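Local atomic coordinates of Rd1NTF2_04 (Synthetic construct, PDB entry 6W3G), a protein that is of unknown function but was designed de novo with an NTF2-like fold, probably to present a pocket. Residues 12-17 with 81-86. Sequence-based numbering, arbitrary orientation.
Sequences RKFADE and ISIVFT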
loop_
_atom_site.group_PDB
_atom_site.type_symbol
_atom_site.label_atom_id
_atom_site.label_comp_id
_atom_site.label_asym_id
_atom_site.label_seq_id
_atom_site.Cartn_x
_atom_site.Cartn_y
_atom_site.Cartn_z
ATOM N N ARG A 12 10.579 -5.433 -7.639
ATOM C CA ARG A 12 10.696 -3.984 -7.782
ATOM C C ARG A 12 9.593 -3.435 -8.680
ATOM O O ARG A 12 9.013 -2.377 -8.393
ATOM C CB ARG A 12 12.079 -3.640 -8.338
ATOM C CG ARG A 12 12.262 -2.202 -8.773
ATOM C CD ARG A 12 12.055 -1.220 -7.636
ATOM N NE ARG A 12 13.075 -1.359 -6.596
ATOM C CZ ARG A 12 13.183 -0.555 -5.544
ATOM N NH1 ARG A 12 12.341 0.465 -5.384
ATOM N NH2 ARG A 12 14.140 -0.759 -4.651
ATOM N N LYS A 13 9.292 -4.141 -9.770
ATOM C CA LYS A 13 8.169 -3.754 -10.613
ATOM C C LYS A 13 6.887 -3.694 -9.799
ATOM O O LYS A 13 6.115 -2.735 -9.897
ATOM C CB LYS A 13 8.023 -4.741 -11.768
ATOM C CG LYS A 13 6.821 -4.488 -12.664
ATOM C CD LYS A 13 6.603 -5.659 -13.614
ATOM N N PHE A 14 6.660 -4.718 -8.972
ATOM C CA PHE A 14 5.473 -4.758 -8.128
ATOM C C PHE A 14 5.418 -3.550 -7.203
ATOM O O PHE A 14 4.387 -2.876 -7.101
ATOM C CB PHE A 14 5.461 -6.073 -7.345
ATOM C CG PHE A 14 4.302 -6.206 -6.418
ATOM C CD1 PHE A 14 3.080 -6.641 -6.884
ATOM C CD2 PHE A 14 4.435 -5.883 -5.089
ATOM C CE1 PHE A 14 2.017 -6.754 -6.039
ATOM C CE2 PHE A 14 3.365 -5.992 -4.235
ATOM C CZ PHE A 14 2.163 -6.424 -4.719
ATOM N N ALA A 15 6.530 -3.245 -6.527
ATOM C CA ALA A 15 6.570 -2.085 -5.636
ATOM C C ALA A 15 6.288 -0.792 -6.391
ATOM O O ALA A 15 5.533 0.059 -5.917
ATOM C CB ALA A 15 7.933 -2.006 -4.947
ATOM N N ASP A 16 6.885 -0.634 -7.576
ATOM C CA ASP A 16 6.630 0.545 -8.398
ATOM C C ASP A 16 5.147 0.674 -8.742
ATOM O O ASP A 16 4.585 1.774 -8.703
ATOM C CB ASP A 16 7.446 0.483 -9.693
ATOM C CG ASP A 16 8.922 0.808 -9.481
ATOM O OD1 ASP A 16 9.259 1.421 -8.448
ATOM O OD2 ASP A 16 9.751 0.452 -10.350
ATOM N N GLU A 17 4.514 -0.433 -9.131
ATOM C CA GLU A 17 3.095 -0.392 -9.474
ATOM C C GLU A 17 2.259 -0.026 -8.261
ATOM O O GLU A 17 1.291 0.740 -8.360
ATOM C CB GLU A 17 2.657 -1.744 -10.040
ATOM C CG GLU A 17 3.127 -1.990 -11.464
ATOM C CD GLU A 17 2.747 -3.376 -11.968
ATOM O OE1 GLU A 17 2.182 -4.168 -11.184
ATOM O OE2 GLU A 17 3.023 -3.677 -13.148
ATOM N N ILE A 81 7.097 -11.713 -0.326
ATOM C CA ILE A 81 7.661 -10.407 -0.634
ATOM C C ILE A 81 7.301 -9.475 0.508
ATOM O O ILE A 81 6.117 -9.274 0.810
ATOM C CB ILE A 81 7.118 -9.846 -1.955
ATOM C CG1 ILE A 81 7.399 -10.789 -3.115
ATOM C CG2 ILE A 81 7.689 -8.461 -2.198
ATOM C CD1 ILE A 81 6.642 -10.430 -4.366
ATOM N N SER A 82 8.308 -8.889 1.144
ATOM C CA SER A 82 8.067 -7.944 2.223
ATOM C C SER A 82 8.547 -6.578 1.773
ATOM O O SER A 82 9.672 -6.452 1.281
ATOM C CB SER A 82 8.794 -8.355 3.503
ATOM O OG SER A 82 8.556 -7.394 4.521
ATOM N N ILE A 83 7.691 -5.571 1.912
ATOM C CA ILE A 83 8.027 -4.207 1.515
ATOM C C ILE A 83 7.773 -3.289 2.695
ATOM O O ILE A 83 6.680 -3.296 3.266
ATOM C CB ILE A 83 7.217 -3.753 0.289
ATOM C CG1 ILE A 83 7.579 -4.624 -0.902
ATOM C CG2 ILE A 83 7.491 -2.261 -0.000
ATOM C CD1 ILE A 83 6.783 -4.352 -2.154
ATOM N N VAL A 84 8.793 -2.519 3.080
ATOM C CA VAL A 84 8.664 -1.471 4.073
ATOM C C VAL A 84 8.682 -0.161 3.309
ATOM O O VAL A 84 9.588 0.067 2.493
ATOM C CB VAL A 84 9.800 -1.502 5.108
ATOM C CG1 VAL A 84 9.638 -0.348 6.069
ATOM C CG2 VAL A 84 9.804 -2.802 5.852
ATOM N N PHE A 85 7.672 0.674 3.531
ATOM C CA PHE A 85 7.622 1.970 2.874
ATOM C C PHE A 85 7.184 3.029 3.874
ATOM O O PHE A 85 6.514 2.743 4.869
ATOM C CB PHE A 85 6.727 1.943 1.631
ATOM C CG PHE A 85 5.279 1.630 1.885
ATOM C CD1 PHE A 85 4.352 2.654 2.034
ATOM C CD2 PHE A 85 4.828 0.318 1.920
ATOM C CE1 PHE A 85 3.023 2.389 2.238
ATOM C CE2 PHE A 85 3.488 0.046 2.128
ATOM C CZ PHE A 85 2.582 1.078 2.277
ATOM N N THR A 86 7.634 4.245 3.638
ATOM C CA THR A 86 7.198 5.381 4.434
ATOM C C THR A 86 6.316 6.271 3.577
ATOM O O THR A 86 6.481 6.361 2.356
ATOM C CB THR A 86 8.384 6.138 5.008
ATOM O OG1 THR A 86 9.363 6.335 3.997
ATOM C CG2 THR A 86 9.001 5.355 6.125
#
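Ile83 holds CG1 anti to its carbonyl carbon (chi1 -64°) and then runs extended (chi2 176°), which sends CD1 straight out from the strand to the helix. Phe14 holds CG anti to its backbone N (chi1 179°), and its ring leans from the helix toward the same methyl. CD1 is the single atom of Ile83 that does the touching. It meets the methyl of Ala15, with CB and CD1 3.8 Å apart. It also lies at the edge of the Phe14 ring, near the ring plane, with CD2 of Phe14 4.1 Å from CD1 of Ile83. Ile83 thus approaches the rim of the ring and not its face. Ala15 has only a methyl here, consistent with the close approach: the CA atoms of Ala15 and Ile83 are 7.6 Å apart. All three residues are buried, and the contact is purely apolar. Phe14 further packs on Met102 and Ala104 of the adjacent strand 94-106, on Ala111 and Ile113 of strand 111-118 beyond it, and on Leu33 of helix 27-33. Ala15 also touches Ile74. The contact thus joins helix 11-24 to strand 80-91, the N-terminal helix packed on the curved sheet of the NTF2-like (SnoaL-like) fold.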